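Local atomic coordinates of mannan endo-1,4-beta-mannosidase (PDB entry 3CBW), a protein that catalyses the random endo-hydrolysis of beta-1,4-mannosidic linkages in mannan, galactomannan and glucomannan, and so takes part in the degradation of glucomannan. Residues G48-T53 against S90-C95; G74-R79 against Q110-L115; L174-G179 against S225-R230; L248-Q253 against F271-V276. The protein carries 3 engineered substitutions. One frame throughout, in Å; residues are numbered along the deposited sequence.

Interaction 1 (G48-T53 against S90-C95)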
loop_
_atom_site.group_PDB
_atom_site.type_symbol
_atom_site.label_atom_id
_atom_site.label_comp_id
_atom_site.label_asym_id
_atom_site.label_seq_id
_atom_site.Cartn_x
_atom_site.Cartn_y
_atom_site.Cartn_z
ATOM N N GLY A 48 2.425 -10.763 4.938
ATOM C CA GLY A 48 1.321 -11.710 4.849
ATOM C C GLY A 48 -0.003 -11.167 5.359
ATOM O O GLY A 48 -0.122 -9.991 5.725
ATOM N N TYR A 49 -0.994 -12.053 5.381
ATOM C CA TYR A 49 -2.355 -11.750 5.821
ATOM C C TYR A 49 -2.510 -12.071 7.294
ATOM O O TYR A 49 -2.130 -13.166 7.750
ATOM C CB TYR A 49 -3.372 -12.578 5.005
ATOM C CG TYR A 49 -3.403 -12.169 3.558
ATOM C CD1 TYR A 49 -4.262 -11.153 3.130
ATOM C CD2 TYR A 49 -2.557 -12.767 2.621
ATOM C CE1 TYR A 49 -4.277 -10.737 1.802
ATOM C CE2 TYR A 49 -2.566 -12.352 1.290
ATOM C CZ TYR A 49 -3.427 -11.337 0.903
ATOM O OH TYR A 49 -3.437 -10.931 -0.403
ATOM N N SER A 50 -3.080 -11.134 8.042
ATOM C CA SER A 50 -3.157 -11.276 9.500
ATOM C C SER A 50 -3.837 -12.593 9.917
ATOM O O SER A 50 -4.842 -13.000 9.326
ATOM C CB SER A 50 -3.887 -10.077 10.091
ATOM O OG SER A 50 -3.712 -10.024 11.497
ATOM N N HIS A 51 -3.261 -13.231 10.943
ATOM C CA HIS A 51 -3.637 -14.578 11.414
ATOM C C HIS A 51 -4.001 -15.537 10.283
ATOM O O HIS A 51 -5.101 -16.085 10.223
ATOM C CB HIS A 51 -4.741 -14.547 12.460
ATOM C CG HIS A 51 -4.850 -15.833 13.220
ATOM N ND1 HIS A 51 -5.867 -16.741 13.009
ATOM C CD2 HIS A 51 -4.029 -16.389 14.140
ATOM C CE1 HIS A 51 -5.684 -17.787 13.796
ATOM N NE2 HIS A 51 -4.570 -17.605 14.484
ATOM N N ASP A 52 -3.052 -15.729 9.388
ATOM C CA ASP A 52 -3.253 -16.591 8.237
ATOM C C ASP A 52 -1.868 -16.897 7.706
ATOM O O ASP A 52 -1.386 -18.033 7.821
ATOM C CB ASP A 52 -4.149 -15.914 7.179
ATOM C CG ASP A 52 -4.208 -16.689 5.877
ATOM O OD1 ASP A 52 -3.999 -17.921 5.878
ATOM O OD2 ASP A 52 -4.447 -16.053 4.835
ATOM N N THR A 53 -1.214 -15.884 7.135
ATOM C CA THR A 53 0.150 -16.046 6.651
ATOM C C THR A 53 1.105 -14.981 7.194
ATOM O O THR A 53 2.315 -15.107 7.019
ATOM C CB THR A 53 0.228 -16.010 5.117
ATOM O OG1 THR A 53 -0.282 -14.753 4.642
ATOM C CG2 THR A 53 -0.551 -17.177 4.496
ATOM N N SER A 90 -13.884 -11.619 8.302
ATOM C CA SER A 90 -12.784 -11.598 7.348
ATOM C C SER A 90 -11.628 -10.692 7.784
ATOM O O SER A 90 -10.531 -10.848 7.286
ATOM C CB SER A 90 -13.295 -11.165 5.966
ATOM O OG SER A 90 -13.740 -9.817 5.964
ATOM N N ILE A 91 -11.894 -9.744 8.676
ATOM C CA ILE A 91 -10.880 -8.816 9.165
ATOM C C ILE A 91 -10.212 -9.375 10.415
ATOM O O ILE A 91 -10.895 -9.781 11.354
ATOM C CB ILE A 91 -11.525 -7.449 9.515
ATOM C CG1 ILE A 91 -12.314 -6.862 8.333
ATOM C CG2 ILE A 91 -10.493 -6.471 10.073
ATOM C CD1 ILE A 91 -11.478 -6.501 7.135
ATOM N N ASP A 92 -8.883 -9.378 10.431
ATOM C CA ASP A 92 -8.098 -9.743 11.619
ATOM C C ASP A 92 -6.978 -8.722 11.764
ATOM O O ASP A 92 -6.354 -8.361 10.774
ATOM C CB ASP A 92 -7.532 -11.165 11.464
ATOM C CG ASP A 92 -6.786 -11.650 12.702
ATOM O OD1 ASP A 92 -7.350 -12.480 13.452
ATOM O OD2 ASP A 92 -5.627 -11.228 12.927
ATOM N N VAL A 93 -6.731 -8.257 12.985
ATOM C CA VAL A 93 -5.759 -7.186 13.211
ATOM C C VAL A 93 -4.605 -7.605 14.127
ATOM O O VAL A 93 -3.837 -6.766 14.593
ATOM C CB VAL A 93 -6.432 -5.888 13.725
ATOM C CG1 VAL A 93 -7.551 -5.465 12.798
ATOM C CG2 VAL A 93 -6.963 -6.061 15.162
ATOM N N SER A 94 -4.452 -8.907 14.338
ATOM C CA SER A 94 -3.433 -9.423 15.260
ATOM C C SER A 94 -1.986 -9.145 14.835
ATOM O O SER A 94 -1.084 -9.261 15.664
ATOM C CB SER A 94 -3.640 -10.916 15.526
ATOM O OG SER A 94 -3.420 -11.691 14.369
ATOM N N CYS A 95 -1.761 -8.790 13.570
ATOM C CA CYS A 95 -0.427 -8.406 13.104
ATOM C C CYS A 95 0.033 -7.070 13.701
ATOM O O CYS A 95 1.199 -6.720 13.583
ATOM C CB CYS A 95 -0.394 -8.328 11.579
ATOM S SG CYS A 95 -1.492 -7.041 10.854
HETATM O O HOH W 1 -1.133 -11.898 12.396
#

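Interaction 2 (G74-R79 against Q110-L115)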
loop_
_atom_site.group_PDB
_atom_site.type_symbol
_atom_site.label_atom_id
_atom_site.label_comp_id
_atom_site.label_asym_id
_atom_site.label_seq_id
_atom_site.Cartn_x
_atom_site.Cartn_y
_atom_site.Cartn_z
ATOM N N GLY A 74 4.752 -4.982 5.396
ATOM C CA GLY A 74 3.333 -4.924 5.132
ATOM C C GLY A 74 2.523 -6.022 5.779
ATOM O O GLY A 74 2.988 -7.163 5.908
ATOM N N CYS A 75 1.292 -5.676 6.157
ATOM C CA CYS A 75 0.290 -6.662 6.574
ATOM C C CYS A 75 -1.012 -6.352 5.865
ATOM O O CYS A 75 -1.281 -5.202 5.525
ATOM C CB CYS A 75 0.075 -6.620 8.098
ATOM S SG CYS A 75 -1.426 -7.531 8.758
ATOM N N ASP A 76 -1.829 -7.375 5.645
ATOM C CA ASP A 76 -3.169 -7.153 5.111
ATOM C C ASP A 76 -4.153 -7.718 6.120
ATOM O O ASP A 76 -4.086 -8.883 6.495
ATOM C CB ASP A 76 -3.291 -7.796 3.727
ATOM C CG ASP A 76 -4.538 -7.369 2.980
ATOM O OD1 ASP A 76 -5.661 -7.563 3.496
ATOM O OD2 ASP A 76 -4.376 -6.869 1.840
ATOM N N TYR A 77 -5.047 -6.864 6.600
ATOM C CA TYR A 77 -6.021 -7.260 7.605
ATOM C C TYR A 77 -7.145 -8.146 7.056
ATOM O O TYR A 77 -7.846 -8.810 7.840
ATOM C CB TYR A 77 -6.718 -6.029 8.152
ATOM C CG TYR A 77 -6.025 -5.121 9.147
ATOM C CD1 TYR A 77 -4.903 -5.509 9.895
ATOM C CD2 TYR A 77 -6.583 -3.879 9.414
ATOM C CE1 TYR A 77 -4.347 -4.647 10.858
ATOM C CE2 TYR A 77 -6.057 -3.029 10.371
ATOM C CZ TYR A 77 -4.945 -3.409 11.091
ATOM O OH TYR A 77 -4.468 -2.540 12.045
ATOM N N ALA A 78 -7.380 -8.108 5.745
ATOM C CA ALA A 78 -8.643 -8.618 5.213
ATOM C C ALA A 78 -8.458 -9.861 4.365
ATOM O O ALA A 78 -7.799 -9.829 3.322
ATOM C CB ALA A 78 -9.371 -7.534 4.444
ATOM N N ARG A 79 -9.048 -10.963 4.832
ATOM C CA ARG A 79 -8.990 -12.224 4.138
ATOM C C ARG A 79 -10.314 -12.388 3.385
ATOM O O ARG A 79 -11.172 -13.193 3.756
ATOM C CB ARG A 79 -8.742 -13.371 5.127
ATOM C CG ARG A 79 -7.349 -13.346 5.837
ATOM C CD ARG A 79 -7.235 -12.388 7.050
ATOM N NE ARG A 79 -8.385 -12.549 7.936
ATOM C CZ ARG A 79 -8.496 -13.457 8.905
ATOM N NH1 ARG A 79 -7.483 -14.266 9.218
ATOM N NH2 ARG A 79 -9.627 -13.530 9.595
ATOM N N GLN A 110 3.014 -0.914 6.784
ATOM C CA GLN A 110 2.093 -0.660 5.681
ATOM C C GLN A 110 0.940 -1.636 5.798
ATOM O O GLN A 110 1.150 -2.829 6.031
ATOM C CB GLN A 110 2.800 -0.848 4.335
ATOM C CG GLN A 110 1.960 -0.534 3.091
ATOM C CD GLN A 110 1.356 -1.731 2.346
ATOM O OE1 GLN A 110 1.006 -1.582 1.172
ATOM N NE2 GLN A 110 1.231 -2.898 2.989
ATOM N N ILE A 111 -0.277 -1.138 5.609
ATOM C CA ILE A 111 -1.473 -1.986 5.629
ATOM C C ILE A 111 -2.277 -1.849 4.342
ATOM O O ILE A 111 -2.573 -0.733 3.900
ATOM C CB ILE A 111 -2.364 -1.655 6.864
ATOM C CG1 ILE A 111 -1.598 -2.007 8.146
ATOM C CG2 ILE A 111 -3.704 -2.393 6.801
ATOM C CD1 ILE A 111 -2.229 -1.516 9.444
ATOM N N SER A 112 -2.601 -2.999 3.750
ATOM C CA SER A 112 -3.554 -3.093 2.639
ATOM C C SER A 112 -4.749 -3.928 3.070
ATOM O O SER A 112 -4.756 -4.486 4.162
ATOM C CB SER A 112 -2.901 -3.710 1.396
ATOM O OG SER A 112 -2.436 -5.031 1.647
ATOM N N LEU A 113 -5.761 -3.989 2.208
ATOM C CA LEU A 113 -7.017 -4.662 2.541
ATOM C C LEU A 113 -7.597 -5.425 1.362
ATOM O O LEU A 113 -8.123 -4.822 0.422
ATOM C CB LEU A 113 -8.067 -3.643 2.980
ATOM C CG LEU A 113 -7.728 -2.725 4.162
ATOM C CD1 LEU A 113 -8.661 -1.534 4.243
ATOM C CD2 LEU A 113 -7.744 -3.506 5.464
ATOM N N HIS A 114 -7.557 -6.752 1.426
ATOM C CA HIS A 114 -8.286 -7.573 0.444
ATOM C C HIS A 114 -9.734 -7.747 0.897
ATOM O O HIS A 114 -10.161 -8.840 1.278
ATOM C CB HIS A 114 -7.585 -8.904 0.217
ATOM C CG HIS A 114 -6.388 -8.787 -0.676
ATOM N ND1 HIS A 114 -5.286 -8.024 -0.348
ATOM C CD2 HIS A 114 -6.134 -9.312 -1.899
ATOM C CE1 HIS A 114 -4.398 -8.097 -1.326
ATOM N NE2 HIS A 114 -4.885 -8.877 -2.276
ATOM N N LEU A 115 -10.499 -6.656 0.847
ATOM C CA LEU A 115 -11.828 -6.602 1.443
ATOM C C LEU A 115 -12.784 -7.606 0.848
ATOM O O LEU A 115 -12.892 -7.724 -0.378
ATOM C CB LEU A 115 -12.445 -5.221 1.256
ATOM C CG LEU A 115 -11.819 -4.030 1.976
ATOM C CD1 LEU A 115 -12.540 -2.753 1.524
ATOM C CD2 LEU A 115 -11.923 -4.213 3.488
#

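Interaction 3 (L174-G179 against S225-R230)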
loop_
_atom_site.group_PDB
_atom_site.type_symbol
_atom_site.label_atom_id
_atom_site.label_comp_id
_atom_site.label_asym_id
_atom_site.label_seq_id
_atom_site.Cartn_x
_atom_site.Cartn_y
_atom_site.Cartn_z
ATOM N N LEU A 174 -8.182 -0.161 -1.315
ATOM C CA LEU A 174 -8.849 -0.127 -2.626
ATOM C C LEU A 174 -7.852 -0.047 -3.774
ATOM O O LEU A 174 -8.017 0.725 -4.724
ATOM C CB LEU A 174 -9.842 1.033 -2.696
ATOM C CG LEU A 174 -10.922 1.101 -1.620
ATOM C CD1 LEU A 174 -11.706 2.383 -1.800
ATOM C CD2 LEU A 174 -11.846 -0.104 -1.662
ATOM N N HIS A 175 -6.831 -0.898 -3.702
ATOM C CA HIS A 175 -5.746 -0.891 -4.678
ATOM C C HIS A 175 -6.138 -1.591 -5.981
ATOM O O HIS A 175 -7.128 -2.333 -6.041
ATOM C CB HIS A 175 -4.505 -1.534 -4.055
ATOM C CG HIS A 175 -4.674 -2.972 -3.686
ATOM N ND1 HIS A 175 -5.597 -3.415 -2.756
ATOM C CD2 HIS A 175 -3.969 -4.062 -4.073
ATOM C CE1 HIS A 175 -5.478 -4.727 -2.630
ATOM N NE2 HIS A 175 -4.488 -5.141 -3.402
ATOM N N GLU A 176 -5.368 -1.328 -7.032
ATOM C CA GLU A 176 -5.558 -1.992 -8.332
ATOM C C GLU A 176 -6.978 -1.840 -8.867
ATOM O O GLU A 176 -7.539 -2.756 -9.470
ATOM C CB GLU A 176 -5.136 -3.464 -8.279
ATOM C CG GLU A 176 -3.665 -3.608 -7.911
ATOM C CD GLU A 176 -3.214 -5.028 -7.614
ATOM O OE1 GLU A 176 -3.951 -6.000 -7.898
ATOM O OE2 GLU A 176 -2.089 -5.171 -7.059
ATOM N N MET A 177 -7.541 -0.662 -8.643
ATOM C CA MET A 177 -8.912 -0.356 -9.005
ATOM C C MET A 177 -9.140 -0.264 -10.514
ATOM O O MET A 177 -10.282 -0.362 -10.966
ATOM C CB MET A 177 -9.354 0.931 -8.307
ATOM C CG MET A 177 -8.832 2.248 -8.917
ATOM S SD MET A 177 -6.996 2.576 -9.048
ATOM C CE MET A 177 -6.515 2.603 -7.266
ATOM N N ASN A 178 -8.067 -0.051 -11.281
ATOM C CA ASN A 178 -8.156 -0.072 -12.741
ATOM C C ASN A 178 -8.057 -1.489 -13.294
ATOM O O ASN A 178 -8.208 -1.691 -14.500
ATOM C CB ASN A 178 -7.111 0.852 -13.385
ATOM C CG ASN A 178 -5.690 0.481 -13.017
ATOM O OD1 ASN A 178 -5.436 -0.021 -11.925
ATOM N ND2 ASN A 178 -4.745 0.789 -13.901
ATOM N N GLY A 179 -7.812 -2.458 -12.407
ATOM C CA GLY A 179 -7.917 -3.865 -12.766
ATOM C C GLY A 179 -9.360 -4.325 -12.671
ATOM O O GLY A 179 -10.230 -3.621 -12.144
ATOM N N SER A 225 -3.014 3.377 -5.392
ATOM C CA SER A 225 -2.166 2.393 -6.073
ATOM C C SER A 225 -2.859 1.640 -7.215
ATOM O O SER A 225 -3.250 0.479 -7.067
ATOM C CB SER A 225 -1.553 1.411 -5.060
ATOM O OG SER A 225 -2.543 0.758 -4.281
ATOM N N PRO A 226 -2.975 2.284 -8.390
ATOM C CA PRO A 226 -3.424 1.554 -9.570
ATOM C C PRO A 226 -2.444 0.457 -9.991
ATOM O O PRO A 226 -1.259 0.464 -9.606
ATOM C CB PRO A 226 -3.458 2.626 -10.649
ATOM C CG PRO A 226 -2.616 3.758 -10.138
ATOM C CD PRO A 226 -2.684 3.703 -8.667
ATOM N N ASP A 227 -2.950 -0.480 -10.782
ATOM C CA ASP A 227 -2.126 -1.507 -11.394
ATOM C C ASP A 227 -1.393 -0.955 -12.620
ATOM O O ASP A 227 -1.996 -0.290 -13.467
ATOM C CB ASP A 227 -3.024 -2.660 -11.823
ATOM C CG ASP A 227 -2.257 -3.914 -12.065
ATOM O OD1 ASP A 227 -2.082 -4.665 -11.088
ATOM O OD2 ASP A 227 -1.821 -4.137 -13.216
ATOM N N ALA A 228 -0.111 -1.302 -12.748
ATOM C CA ALA A 228 0.708 -0.866 -13.883
ATOM C C ALA A 228 0.295 -1.474 -15.213
ATOM O O ALA A 228 0.608 -0.925 -16.266
ATOM C CB ALA A 228 2.167 -1.177 -13.623
ATOM N N ASN A 229 -0.384 -2.614 -15.170
ATOM C CA ASN A 229 -0.679 -3.366 -16.378
ATOM C C ASN A 229 -2.089 -3.166 -16.906
ATOM O O ASN A 229 -2.561 -3.963 -17.710
ATOM C CB ASN A 229 -0.378 -4.861 -16.157
ATOM C CG ASN A 229 1.094 -5.134 -15.863
ATOM O OD1 ASN A 229 1.969 -4.337 -16.204
ATOM N ND2 ASN A 229 1.368 -6.265 -15.220
ATOM N N ARG A 230 -2.737 -2.089 -16.479
ATOM C CA ARG A 230 -4.048 -1.712 -16.999
ATOM C C ARG A 230 -4.091 -0.214 -17.250
ATOM O O ARG A 230 -3.298 0.542 -16.683
ATOM C CB ARG A 230 -5.151 -2.120 -16.016
ATOM C CG ARG A 230 -5.294 -3.628 -15.810
ATOM C CD ARG A 230 -5.803 -4.319 -17.067
ATOM N NE ARG A 230 -6.096 -5.737 -16.852
ATOM C CZ ARG A 230 -5.208 -6.721 -16.965
ATOM N NH1 ARG A 230 -3.940 -6.471 -17.286
ATOM N NH2 ARG A 230 -5.598 -7.973 -16.765
#

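Interaction 4 (L248-Q253 against F271-V276)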
loop_
_atom_site.group_PDB
_atom_site.type_symbol
_atom_site.label_atom_id
_atom_site.label_comp_id
_atom_site.label_asym_id
_atom_site.label_seq_id
_atom_site.Cartn_x
_atom_site.Cartn_y
_atom_site.Cartn_z
ATOM N N LEU A 248 2.428 2.525 -8.169
ATOM C CA LEU A 248 2.037 1.427 -9.040
ATOM C C LEU A 248 2.240 0.089 -8.381
ATOM O O LEU A 248 3.303 -0.169 -7.811
ATOM C CB LEU A 248 2.867 1.449 -10.326
ATOM C CG LEU A 248 2.601 2.634 -11.250
ATOM C CD1 LEU A 248 3.651 2.725 -12.333
ATOM C CD2 LEU A 248 1.209 2.548 -11.883
ATOM N N ASP A 249 1.217 -0.755 -8.484
ATOM C CA ASP A 249 1.366 -2.185 -8.272
ATOM C C ASP A 249 1.828 -2.785 -9.604
ATOM O O ASP A 249 1.100 -2.739 -10.595
ATOM C CB ASP A 249 0.043 -2.808 -7.844
ATOM C CG ASP A 249 -0.340 -2.476 -6.399
ATOM O OD1 ASP A 249 0.239 -1.549 -5.799
ATOM O OD2 ASP A 249 -1.225 -3.179 -5.855
ATOM N N ALA A 250 3.044 -3.322 -9.622
ATOM C CA ALA A 250 3.734 -3.696 -10.864
ATOM C C ALA A 250 4.253 -5.122 -10.776
ATOM O O ALA A 250 5.173 -5.404 -10.008
ATOM C CB ALA A 250 4.893 -2.722 -11.149
ATOM N N TYR A 251 3.635 -6.007 -11.545
ATOM C CA TYR A 251 4.123 -7.374 -11.689
ATOM C C TYR A 251 4.539 -7.532 -13.134
ATOM O O TYR A 251 3.753 -7.304 -14.035
ATOM C CB TYR A 251 3.059 -8.398 -11.279
ATOM C CG TYR A 251 2.826 -8.375 -9.789
ATOM C CD1 TYR A 251 3.528 -9.231 -8.936
ATOM C CD2 TYR A 251 1.952 -7.444 -9.219
ATOM C CE1 TYR A 251 3.341 -9.182 -7.551
ATOM C CE2 TYR A 251 1.758 -7.387 -7.832
ATOM C CZ TYR A 251 2.457 -8.259 -7.012
ATOM O OH TYR A 251 2.292 -8.223 -5.650
ATOM N N PHE A 252 5.796 -7.886 -13.355
ATOM C CA PHE A 252 6.382 -7.718 -14.672
ATOM C C PHE A 252 7.558 -8.655 -14.847
ATOM O O PHE A 252 8.111 -9.197 -13.875
ATOM C CB PHE A 252 6.866 -6.272 -14.833
ATOM C CG PHE A 252 7.795 -5.837 -13.739
ATOM C CD1 PHE A 252 9.164 -6.099 -13.813
ATOM C CD2 PHE A 252 7.297 -5.194 -12.616
ATOM C CE1 PHE A 252 10.019 -5.712 -12.785
ATOM C CE2 PHE A 252 8.141 -4.807 -11.594
ATOM C CZ PHE A 252 9.502 -5.059 -11.679
ATOM N N GLN A 253 7.951 -8.818 -16.101
ATOM C CA GLN A 253 9.246 -9.409 -16.398
ATOM C C GLN A 253 10.280 -8.346 -16.765
ATOM O O GLN A 253 11.467 -8.498 -16.455
ATOM C CB GLN A 253 9.119 -10.465 -17.493
ATOM C CG GLN A 253 10.435 -11.174 -17.866
ATOM C CD GLN A 253 11.257 -11.657 -16.670
ATOM O OE1 GLN A 253 12.467 -11.420 -16.603
ATOM N NE2 GLN A 253 10.607 -12.336 -15.727
ATOM N N PHE A 271 5.919 9.331 -5.275
ATOM C CA PHE A 271 5.622 8.129 -6.044
ATOM C C PHE A 271 6.346 6.913 -5.460
ATOM O O PHE A 271 7.509 7.012 -5.073
ATOM C CB PHE A 271 6.069 8.334 -7.506
ATOM C CG PHE A 271 5.956 7.095 -8.349
ATOM C CD1 PHE A 271 4.786 6.810 -9.039
ATOM C CD2 PHE A 271 7.006 6.179 -8.410
ATOM C CE1 PHE A 271 4.684 5.637 -9.775
ATOM C CE2 PHE A 271 6.900 5.006 -9.131
ATOM C CZ PHE A 271 5.756 4.740 -9.817
ATOM N N ALA A 272 5.662 5.773 -5.431
ATOM C CA ALA A 272 6.268 4.525 -4.972
ATOM C C ALA A 272 5.843 3.350 -5.828
ATOM O O ALA A 272 4.811 3.405 -6.505
ATOM C CB ALA A 272 5.889 4.265 -3.523
ATOM N N PHE A 273 6.663 2.305 -5.835
ATOM C CA PHE A 273 6.233 1.005 -6.348
ATOM C C PHE A 273 5.582 0.238 -5.209
ATOM O O PHE A 273 6.247 -0.392 -4.383
ATOM C CB PHE A 273 7.403 0.238 -6.973
ATOM C CG PHE A 273 7.728 0.719 -8.359
ATOM C CD1 PHE A 273 6.843 0.465 -9.403
ATOM C CD2 PHE A 273 8.847 1.484 -8.615
ATOM C CE1 PHE A 273 7.084 0.938 -10.681
ATOM C CE2 PHE A 273 9.103 1.949 -9.910
ATOM C CZ PHE A 273 8.208 1.683 -10.933
ATOM N N THR A 274 4.268 0.392 -5.127
ATOM C CA THR A 274 3.504 0.005 -3.957
ATOM C C THR A 274 3.320 -1.505 -3.821
ATOM O O THR A 274 3.011 -1.979 -2.732
ATOM C CB THR A 274 2.173 0.761 -3.946
ATOM O OG1 THR A 274 1.596 0.714 -5.253
ATOM C CG2 THR A 274 2.403 2.215 -3.573
ATOM N N GLU A 275 3.500 -2.238 -4.920
ATOM C CA GLU A 275 3.689 -3.702 -4.948
ATOM C C GLU A 275 4.614 -3.997 -6.096
ATOM O O GLU A 275 4.551 -3.347 -7.148
ATOM C CB GLU A 275 2.408 -4.473 -5.224
ATOM C CG GLU A 275 1.458 -4.489 -4.096
ATOM C CD GLU A 275 0.350 -5.546 -4.219
ATOM O OE1 GLU A 275 0.483 -6.566 -4.929
ATOM O OE2 GLU A 275 -0.680 -5.349 -3.585
ATOM N N VAL A 276 5.494 -4.967 -5.918
ATOM C CA VAL A 276 6.347 -5.416 -7.018
ATOM C C VAL A 276 6.557 -6.914 -6.920
ATOM O O VAL A 276 6.626 -7.479 -5.830
ATOM C CB VAL A 276 7.726 -4.661 -7.080
ATOM C CG1 VAL A 276 8.490 -4.774 -5.815
ATOM C CG2 VAL A 276 8.606 -5.178 -8.217
#

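Interaction 1 (G48-T53 against S90-C95)
The ring of Tyr49 has Thr53 OG1 at its edge, in plane. The imidazole of His51 and the carboxylate of Asp92 cross obliquely with their planes 23° apart, and Asp92 OD1 lies 3.5 Å from His51 CB. At the edges of the carboxylate the evidence is sharper: Ser50 OG gives its hydrogen to Asp92 OD2 over 2.7 Å on the anti lone pair, while Ser94 OG takes the syn lone pair of the same oxygen. A third donor, the backbone N of Ser94, reaches Asp92 OD2 from above the carboxylate plane. Because that N belongs to the second residue after Asp92, the bond defines an Asx turn, which curls the chain from Asp92 to Ser94 back onto the aspartate. The 90-95 loop follows strand 72-79 of the barrel and leads to helix 96-104, and Ser50 meets it just beyond the end of strand 41-49. With OG anti to the backbone N (chi1 -167°), Ser50 points into the turn and also accepts from Cys95 N at 3.1 Å, a moderately bent bond of 145°. Its hydroxyl therefore links the aspartate that opens the turn to the backbone just past it, donating to the one and accepting from the other. A water accepts from His51 N at 2.9 Å and donates to Ser94 OG. Cys95 carries the loop onward into its disulfide with Cys75 on strand 72-79.

Interaction 2 (G74-R79 against Q110-L115)
Both carboxylate oxygens of Asp76 are held twice, four hydrogen bonds in all. OD2 accepts from His114 ND1 at 2.6 Å and from the hydroxyl of Ser112, OG to OD2 2.7 Å, both donors lying above the carboxylate plane. OD1 takes His114 N on its syn lone pair and Ala78 N on its anti lone pair, the latter closing an Asx turn. With CG anti to the backbone N (chi1 -168°), the carboxylate swings across to strand 108-114. OD2 then meets the imidazole at its edge, 9° out of the ring plane, which fixes the ring's rotation and would probably make His114 more basic. An alanine in place of Asp76 would lose all four bonds and would probably let the ring of His114, a substrate-binding residue by similarity, drift from its position. On the other face of the sheet, Ile111 CG2 sits over the centre of the Tyr77 ring, 4.2 Å from its centroid, a CH-pi contact. Between the strands the parallel ladder is carried by Cys75 N to Gln110 O at 2.9 Å and Ser112 N to Cys75 O at 3.1 Å. The short segments run 34° apart, and their strands, 72-79 and 108-114, are joined through helix 96-104 as a beta-alpha-beta unit of the TIM barrel; strands 41-49 and 169-172 continue the sheet, and Leu159 of helix 143-163 packs on Tyr77 and Ile111.

Interaction 3 (L174-G179 against S225-R230)
Asn178 holds its CG between its backbone N and carbonyl carbon (chi1 59°), a crowded position that turns the amide straight at the 225-230 loop. There it reads the backbone of Asp227 from both ends: OD1 accepts from Asp227 N at 2.8 Å, on a lone pair in the carbonyl plane, and ND2 donates to Asp227 O at 3.0 Å. The second bond lies 9° from the amide plane, so the pair holds the group flat; ND2 also donates to Asp231 O. An alanine here would remove both bonds to Asp227 and would probably loosen the two loops against each other. Met177, bent at chi2 and chi3, folds back until SD comes within 3.9 Å of Pro226 CB, the two side chains running the same way. One backbone bond, Glu176 N to Ser225 O at 2.8 Å and nearly straight at 170°, ties the loops beside the barrel strands. Glu176 leaves it with an extended chain, and its OE1 accepts from Trp181 NE1. Asp227 OD1 lies 3.9 Å from Glu176 OE1, with the carboxylates nearly perpendicular; this like charge could raise the proton affinity of Glu176. By similarity Glu176 is the proton donor of the hydrolase and His175 helps to position the nucleophile, so the paired loops, following strands 169-172 and 220-224, form part of the active site typical of a family 26 TIM barrel.

Interaction 4 (L248-Q253 against F271-V276)
Glu275, the nucleophile by similarity, is gripped at OE1 by the hydroxyl of Tyr251, which donates over 2.6 Å on the anti lone pair. The oxygen lies at the edge of the tyrosine ring, in its plane, while the carboxylate stands almost perpendicular to that ring at 89°. Its other oxygen, OE2, is 3.2 Å from Asp249 OD2, a close pair of acidic groups. Arg172 forms a salt bridge with each of them, Glu275 OE2 and Asp249 OD2, which probably offsets the repulsion, though the ionisation of either group may be shifted. One step out, Asp249 is steadied by Thr274, whose OG1 donates to Asp249 OD1 at 2.7 Å, nearly along the C-O axis. The side chains of Glu275 and Asp249 lie on the same face of the sheet, set by the parallel pairing of strands 245-252 and 271-278, connected through helix 261-265 as a beta-alpha-beta unit of the TIM barrel. Ala250 N donates to Glu275 O at 2.9 Å, and Leu248 N to Ala272 O at 3.0 Å; the 271-276 chain turns a corner at Glu275. The opposite face, bearing Leu248, Ala250, Phe273 and Val276, is apolar. Phe273 CD1 lies 4.1 Å from Ala250 CB, and Leu248 CD1 meets the edge of the Phe271 ring at 3.8 Å from CZ. Phe252 CE2 approaches Val276 CG2 at 3.4 Å, and Phe290 of helix 287-297 touches that valine.

Overall arrangement
Interactions 2, 3 and 4 are buried, whereas interaction 1 is only partly so and its centre lies farther from the chain centre, about 16 Å against 9 to 11 Å. Interactions 1 and 2 are joined by the Cys75-Cys95 disulfide and meet at neighbouring strands 41-49 and 72-79. Interactions 2 and 4 are parallel strand pairs of one barrel sheet; interaction 3 joins two loops, and interaction 1 sets a strand end and its following turn against a loop. Chemistry shifts accordingly: serine hydroxyls and a water in 1, one carboxylate with four donors in 2, backbone recognition by an amide in 3, paired carboxylates with an apolar opposite face in 4. Glu176 OE2 and Asp249 OD2, 2.5 Å apart, connect 3 and 4.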